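Local coordinates for protein succinate-semialdehyde dehydrogenase (Streptococcus pyogenes MGAS1882, PDB 4OGD) that probably oxidises succinic semialdehyde to succinate, with NADP+ as the cofactor, as a member of the aldehyde dehydrogenase family, at residues Ser166-Glu169 and Leu170-Ala174; Leu52-Val55 and Ala56-Arg60; Gln137-Arg140 and Val141-Asn145. All coordinates share one frame; numbering follows the deposited sequence.

Interaction 1. Residues Ser166-Glu169 and Leu170-Ala174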
loop_
_atom_site.group_PDB
_atom_site.type_symbol
_atom_site.label_atom_id
_atom_site.label_comp_id
_atom_site.label_asym_id
_atom_site.label_seq_id
_atom_site.Cartn_x
_atom_site.Cartn_y
_atom_site.Cartn_z
ATOM N N SER A 166 -13.120 21.541 15.009
ATOM C CA SER A 166 -13.213 21.145 16.408
ATOM C C SER A 166 -12.342 19.935 16.727
ATOM O O SER A 166 -11.946 19.746 17.874
ATOM C CB SER A 166 -14.663 20.869 16.803
ATOM O OG SER A 166 -15.220 19.802 16.049
ATOM N N PHE A 167 -12.049 19.101 15.729
ATOM C CA PHE A 167 -11.192 17.952 15.989
ATOM C C PHE A 167 -9.769 18.415 16.298
ATOM O O PHE A 167 -9.142 17.947 17.260
ATOM C CB PHE A 167 -11.197 16.947 14.826
ATOM C CG PHE A 167 -10.630 15.596 15.200
ATOM C CD1 PHE A 167 -9.252 15.394 15.273
ATOM C CD2 PHE A 167 -11.477 14.540 15.512
ATOM C CE1 PHE A 167 -8.736 14.158 15.638
ATOM C CE2 PHE A 167 -10.972 13.305 15.874
ATOM C CZ PHE A 167 -9.601 13.109 15.929
ATOM N N GLU A 168 -9.262 19.341 15.490
ATOM C CA GLU A 168 -7.979 19.972 15.787
ATOM C C GLU A 168 -7.998 20.619 17.172
ATOM O O GLU A 168 -7.056 20.454 17.939
ATOM C CB GLU A 168 -7.607 21.021 14.735
ATOM C CG GLU A 168 -6.305 21.755 15.074
ATOM C CD GLU A 168 -5.974 22.871 14.105
ATOM O OE1 GLU A 168 -6.295 22.751 12.909
ATOM O OE2 GLU A 168 -5.396 23.887 14.542
ATOM N N GLU A 169 -9.076 21.330 17.492
ATOM C CA GLU A 169 -9.189 22.002 18.792
ATOM C C GLU A 169 -9.169 20.999 19.943
ATOM O O GLU A 169 -8.561 21.251 20.993
ATOM C CB GLU A 169 -10.460 22.862 18.836
ATOM C CG GLU A 169 -10.351 24.112 17.979
ATOM C CD GLU A 169 -11.686 24.783 17.704
ATOM O OE1 GLU A 169 -12.735 24.248 18.116
ATOM O OE2 GLU A 169 -11.671 25.864 17.079
ATOM N N LEU A 170 -9.848 19.870 19.743
ATOM C CA LEU A 170 -9.875 18.777 20.713
ATOM C C LEU A 170 -8.472 18.263 21.034
ATOM O O LEU A 170 -8.108 18.081 22.203
ATOM C CB LEU A 170 -10.736 17.635 20.165
ATOM C CG LEU A 170 -10.678 16.253 20.825
ATOM C CD1 LEU A 170 -11.214 16.299 22.253
ATOM C CD2 LEU A 170 -11.445 15.218 20.006
ATOM N N VAL A 171 -7.691 18.012 19.991
ATOM C CA VAL A 171 -6.363 17.434 20.156
ATOM C C VAL A 171 -5.419 18.418 20.863
ATOM O O VAL A 171 -4.617 18.022 21.714
ATOM C CB VAL A 171 -5.814 16.942 18.793
ATOM C CG1 VAL A 171 -4.332 16.631 18.864
ATOM C CG2 VAL A 171 -6.601 15.721 18.343
ATOM N N LEU A 172 -5.527 19.698 20.523
ATOM C CA LEU A 172 -4.785 20.737 21.225
ATOM C C LEU A 172 -5.230 20.838 22.687
ATOM O O LEU A 172 -4.391 20.956 23.589
ATOM C CB LEU A 172 -4.959 22.079 20.518
ATOM C CG LEU A 172 -4.305 22.134 19.134
ATOM C CD1 LEU A 172 -4.841 23.325 18.364
ATOM C CD2 LEU A 172 -2.792 22.214 19.260
ATOM N N GLU A 173 -6.539 20.780 22.916
ATOM C CA GLU A 173 -7.075 20.819 24.277
ATOM C C GLU A 173 -6.537 19.678 25.137
ATOM O O GLU A 173 -6.314 19.847 26.342
ATOM C CB GLU A 173 -8.607 20.789 24.271
ATOM C CG GLU A 173 -9.214 21.071 25.656
ATOM C CD GLU A 173 -10.730 21.026 25.674
ATOM O OE1 GLU A 173 -11.340 20.799 24.608
ATOM O OE2 GLU A 173 -11.310 21.223 26.770
ATOM N N ALA A 174 -6.318 18.525 24.511
ATOM C CA ALA A 174 -5.810 17.344 25.200
ATOM C C ALA A 174 -4.328 17.447 25.551
ATOM O O ALA A 174 -3.779 16.567 26.223
ATOM C CB ALA A 174 -6.077 16.088 24.372
#
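Two torsions bring F167 and V171 together one helical turn apart: chi1 of F167 (-165°) swings the ring away from its own backbone N, while V171, with CG1 held opposite its N (167°), turns CG2 back along the helix. The ring atom CE1 of F167 meets that methyl at 3.8 Å, the two side chains slanting across each other. CG2 of V171 also lies 3.5 Å from F167 O, the carbonyl that accepts V171 N at 3.1 Å. Helix 161-173, which carries all of this, is the connection of a beta-alpha-beta unit between strands 152-155 and 181-183 of the Rossmann-type sheet. F167 and V171 face strand 181-183 and helix 136-148, while L170 packs on helix 45-61; Y135 meets the F167 ring edge-to-face. Next to this pair, E168 and L172 run side by side in the same direction, and CD1 of L172 rests 3.9 Å from E168 OE2. The other carboxylate oxygen of E168, OE1, is taken by the backbone N of N183. At the outer surface E173 N donates to E169 O at 2.8 Å, and the two carboxylates diverge to separate salt bridges, E169 with R162 and E173 with R61.

Interaction 2. Residues Leu52-Val55 and Ala56-Arg60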
loop_
_atom_site.group_PDB
_atom_site.type_symbol
_atom_site.label_atom_id
_atom_site.label_comp_id
_atom_site.label_asym_id
_atom_site.label_seq_id
_atom_site.Cartn_x
_atom_site.Cartn_y
_atom_site.Cartn_z
ATOM N N LEU A 52 -3.308 11.014 23.978
ATOM C CA LEU A 52 -4.377 10.297 23.279
ATOM C C LEU A 52 -5.458 9.787 24.241
ATOM O O LEU A 52 -6.647 9.844 23.941
ATOM C CB LEU A 52 -3.802 9.154 22.427
ATOM C CG LEU A 52 -4.772 8.478 21.459
ATOM C CD1 LEU A 52 -5.426 9.492 20.520
ATOM C CD2 LEU A 52 -4.046 7.392 20.666
ATOM N N HIS A 53 -5.050 9.298 25.404
ATOM C CA HIS A 53 -6.020 9.003 26.447
ATOM C C HIS A 53 -6.822 10.250 26.837
ATOM O O HIS A 53 -8.014 10.154 27.118
ATOM C CB HIS A 53 -5.329 8.399 27.670
ATOM C CG HIS A 53 -4.994 6.947 27.525
ATOM N ND1 HIS A 53 -5.932 6.000 27.177
ATOM C CD2 HIS A 53 -3.830 6.276 27.702
ATOM C CE1 HIS A 53 -5.363 4.807 27.146
ATOM N NE2 HIS A 53 -4.087 4.948 27.461
ATOM N N GLN A 54 -6.176 11.420 26.847
ATOM C CA GLN A 54 -6.856 12.654 27.238
ATOM C C GLN A 54 -7.838 13.086 26.153
ATOM O O GLN A 54 -8.895 13.664 26.444
ATOM C CB GLN A 54 -5.846 13.771 27.569
ATOM C CG GLN A 54 -6.478 15.072 28.120
ATOM C CD GLN A 54 -7.271 14.864 29.420
ATOM O OE1 GLN A 54 -7.076 13.885 30.132
ATOM N NE2 GLN A 54 -8.163 15.793 29.720
ATOM N N VAL A 55 -7.507 12.789 24.898
ATOM C CA VAL A 55 -8.453 13.028 23.815
ATOM C C VAL A 55 -9.737 12.246 24.084
ATOM O O VAL A 55 -10.836 12.796 24.001
ATOM C CB VAL A 55 -7.871 12.649 22.432
ATOM C CG1 VAL A 55 -8.974 12.629 21.384
ATOM C CG2 VAL A 55 -6.788 13.624 22.029
ATOM N N ALA A 56 -9.584 10.969 24.430
ATOM C CA ALA A 56 -10.726 10.127 24.776
ATOM C C ALA A 56 -11.478 10.696 25.978
ATOM O O ALA A 56 -12.714 10.712 26.004
ATOM C CB ALA A 56 -10.267 8.697 25.055
ATOM N N ASN A 57 -10.726 11.164 26.970
ATOM C CA ASN A 57 -11.305 11.746 28.183
ATOM C C ASN A 57 -12.169 12.973 27.897
ATOM O O ASN A 57 -13.274 13.114 28.437
ATOM C CB ASN A 57 -10.169 12.113 29.145
ATOM C CG ASN A 57 -10.648 12.372 30.563
ATOM O OD1 ASN A 57 -10.307 13.392 31.160
ATOM N ND2 ASN A 57 -11.416 11.443 31.116
ATOM N N ILE A 58 -11.663 13.865 27.054
ATOM C CA ILE A 58 -12.407 15.066 26.688
ATOM C C ILE A 58 -13.629 14.723 25.838
ATOM O O ILE A 58 -14.685 15.346 25.975
ATOM C CB ILE A 58 -11.517 16.089 25.971
ATOM C CG1 ILE A 58 -10.415 16.569 26.915
ATOM C CG2 ILE A 58 -12.349 17.270 25.467
ATOM C CD1 ILE A 58 -9.295 17.321 26.205
ATOM N N LEU A 59 -13.493 13.725 24.966
ATOM C CA LEU A 59 -14.641 13.243 24.206
ATOM C C LEU A 59 -15.741 12.705 25.126
ATOM O O LEU A 59 -16.928 12.969 24.897
ATOM C CB LEU A 59 -14.217 12.187 23.186
ATOM C CG LEU A 59 -13.564 12.741 21.922
ATOM C CD1 LEU A 59 -13.012 11.588 21.087
ATOM C CD2 LEU A 59 -14.558 13.564 21.102
ATOM N N ARG A 60 -15.350 11.984 26.175
ATOM C CA ARG A 60 -16.311 11.524 27.176
ATOM C C ARG A 60 -16.993 12.700 27.868
ATOM O O ARG A 60 -18.220 12.744 27.988
ATOM C CB ARG A 60 -15.632 10.658 28.246
ATOM C CG ARG A 60 -15.286 9.245 27.825
ATOM C CD ARG A 60 -14.770 8.454 29.032
ATOM N NE ARG A 60 -14.540 7.053 28.692
ATOM C CZ ARG A 60 -13.370 6.549 28.313
ATOM N NH1 ARG A 60 -12.297 7.320 28.249
ATOM N NH2 ARG A 60 -13.274 5.263 28.007
HETATM O O HOH W 1 -9.162 7.845 28.401
#
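V55 and L59 sit one turn apart on helix 45-61 of this aldehyde dehydrogenase fold, their side chains side by side and pointing the same way, with CG1 of V55 4.2 Å from CD1 of L59. CG of L59 also lies 3.4 Å from V55 O, the same oxygen that accepts L59 N at 3.0 Å. This is the packed side of the helix: both residues reach L170 of helix 161-173 and M139 of helix 136-148. I58 is also buried, and its CG1 comes within 3.3 Å of Q54 O. The looser side begins at Q54. Its bend at chi2 (60°) brings the amide beside N57 and I58, crossing I58 at roughly a right angle, NE2 of Q54 being 3.7 Å from I58 CG1. Exposed N57 slants past the same amide, their planes 60° apart, but the nearest atoms, Q54 OE1 and N57 OD1, are both acceptors. On another face, toward helix 78-103, H53 and R60 each turn to D93, by a hydrogen bond from ND1 and a salt bridge from NH2. A water joins the two residues as well, donating to H53 O at 2.9 Å and accepting a weak bond from R60 NH1.

Interaction 3. Residues Gln137-Arg140 and Val141-Asn145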
loop_
_atom_site.group_PDB
_atom_site.type_symbol
_atom_site.label_atom_id
_atom_site.label_comp_id
_atom_site.label_asym_id
_atom_site.label_seq_id
_atom_site.Cartn_x
_atom_site.Cartn_y
_atom_site.Cartn_z
ATOM N N GLN A 137 -14.051 8.654 11.101
ATOM C CA GLN A 137 -13.106 8.481 9.997
ATOM C C GLN A 137 -11.783 9.210 10.259
ATOM O O GLN A 137 -10.733 8.783 9.770
ATOM C CB GLN A 137 -13.680 8.902 8.637
ATOM C CG GLN A 137 -15.000 8.263 8.231
ATOM C CD GLN A 137 -14.988 6.756 8.159
ATOM O OE1 GLN A 137 -13.934 6.115 8.118
ATOM N NE2 GLN A 137 -16.181 6.171 8.128
ATOM N N ILE A 138 -11.811 10.302 11.023
ATOM C CA ILE A 138 -10.550 10.927 11.432
ATOM C C ILE A 138 -9.836 10.057 12.457
ATOM O O ILE A 138 -8.642 9.774 12.330
ATOM C CB ILE A 138 -10.739 12.326 12.056
ATOM C CG1 ILE A 138 -11.463 13.271 11.096
ATOM C CG2 ILE A 138 -9.381 12.917 12.417
ATOM C CD1 ILE A 138 -11.843 14.607 11.758
ATOM N N MET A 139 -10.567 9.625 13.477
ATOM C CA MET A 139 -9.943 8.924 14.592
ATOM C C MET A 139 -9.276 7.625 14.140
ATOM O O MET A 139 -8.222 7.246 14.664
ATOM C CB MET A 139 -10.957 8.657 15.717
ATOM C CG MET A 139 -10.300 8.151 17.011
ATOM S SD MET A 139 -9.201 9.378 17.737
ATOM C CE MET A 139 -10.413 10.305 18.673
ATOM N N ARG A 140 -9.868 6.966 13.145
ATOM C CA ARG A 140 -9.317 5.708 12.633
ATOM C C ARG A 140 -7.882 5.865 12.165
ATOM O O ARG A 140 -7.095 4.925 12.259
ATOM C CB ARG A 140 -10.169 5.140 11.486
ATOM C CG ARG A 140 -11.469 4.495 11.950
ATOM C CD ARG A 140 -12.015 3.428 10.995
ATOM N NE ARG A 140 -11.814 3.719 9.583
ATOM C CZ ARG A 140 -12.649 3.351 8.609
ATOM N NH1 ARG A 140 -13.767 2.690 8.884
ATOM N NH2 ARG A 140 -12.372 3.669 7.355
ATOM N N VAL A 141 -7.547 7.044 11.652
ATOM C CA VAL A 141 -6.191 7.275 11.161
ATOM C C VAL A 141 -5.357 8.172 12.062
ATOM O O VAL A 141 -4.142 7.993 12.136
ATOM C CB VAL A 141 -6.168 7.798 9.704
ATOM C CG1 VAL A 141 -6.717 6.744 8.778
ATOM C CG2 VAL A 141 -6.963 9.081 9.566
ATOM N N PHE A 142 -5.987 9.121 12.761
ATOM C CA PHE A 142 -5.219 9.953 13.679
ATOM C C PHE A 142 -4.618 9.135 14.826
ATOM O O PHE A 142 -3.438 9.300 15.151
ATOM C CB PHE A 142 -6.062 11.105 14.241
ATOM C CG PHE A 142 -5.382 11.837 15.358
ATOM C CD1 PHE A 142 -4.292 12.655 15.097
ATOM C CD2 PHE A 142 -5.805 11.676 16.670
ATOM C CE1 PHE A 142 -3.637 13.321 16.131
ATOM C CE2 PHE A 142 -5.146 12.332 17.707
ATOM C CZ PHE A 142 -4.076 13.152 17.435
ATOM N N ALA A 143 -5.421 8.275 15.452
ATOM C CA ALA A 143 -4.944 7.541 16.630
ATOM C C ALA A 143 -3.660 6.738 16.362
ATOM O O ALA A 143 -2.667 6.915 17.075
ATOM C CB ALA A 143 -6.048 6.653 17.234
ATOM N N PRO A 144 -3.655 5.873 15.325
ATOM C CA PRO A 144 -2.409 5.118 15.122
ATOM C C PRO A 144 -1.231 5.969 14.635
ATOM O O PRO A 144 -0.095 5.748 15.054
ATOM C CB PRO A 144 -2.799 4.075 14.064
ATOM C CG PRO A 144 -3.948 4.702 13.331
ATOM C CD PRO A 144 -4.716 5.437 14.394
ATOM N N ASN A 145 -1.478 6.935 13.760
ATOM C CA ASN A 145 -0.382 7.768 13.298
ATOM C C ASN A 145 0.211 8.651 14.394
ATOM O O ASN A 145 1.424 8.850 14.451
ATOM C CB ASN A 145 -0.789 8.575 12.060
ATOM C CG ASN A 145 -0.824 7.711 10.804
ATOM O OD1 ASN A 145 0.219 7.290 10.305
ATOM N ND2 ASN A 145 -2.024 7.432 10.301
#
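V141 N bonds to I138 O at 3.0 Å, three residues back instead of four, within helix 136-148, which is kinked where V141 N and P144 N make no bond to the residue four back. The donor stands above the carbonyl plane, 50° out of it, and the bond is bent to 142°. In V141, chi1 of -65° lodges CG2 in the crowded position between N and the carbonyl carbon, 3.3 Å from I138 O. F142 restores the regular pattern, its N meeting the same oxygen almost head-on at 2.8 Å, so I138 O is gripped by two donors. The F142 ring swings off the helix, and SD of M139 lies at its edge, near the ring plane, 4.2 Å from CD2; the bend at chi2 (64°) of M139 brings SD there. The same sulfur approaches CB of A143, whose N bonds to M139 O. P144, the second point of the kink, has no N-H to give, so R140 O faces the proline ring instead, 3.2 Å from CD. N145 closes the walk by doubling a bond: its ND2 donates to V141 O at 2.9 Å, and its backbone N reaches that oxygen from the opposite face of the carbonyl plane. Earlier in the chain, Q137 OE1 sits over one face of the R140 guanidinium, while R140 NE forms a salt bridge with E437. Helix 136-148 makes the crossover between parallel strands 124-128 and 152-155, a right-handed beta-alpha-beta connection as in the Rossmann fold of aldehyde dehydrogenases.

Three helices share one core, each contact lending a face to the others. Interaction 1 and interaction 2, with centres about 10 Å apart, press together through L170 CD1 against I58 CG2 at 3.5 Å and A174 CB against V55 CG2 at 3.5 Å. Interaction 3, about 13 Å from interaction 1 and 14 Å from interaction 2 between centres, meets both: I138 CG2 lies 3.5 Å from F167 CE1, and M139 CE lies 3.8 Å from both V55 CG1 and L59 CD1. M139 thus fills the junction, also approaching F167. Helices 136-148 and 161-173 are successive crossovers of the Rossmann-type sheet, and helix 45-61 packs against both.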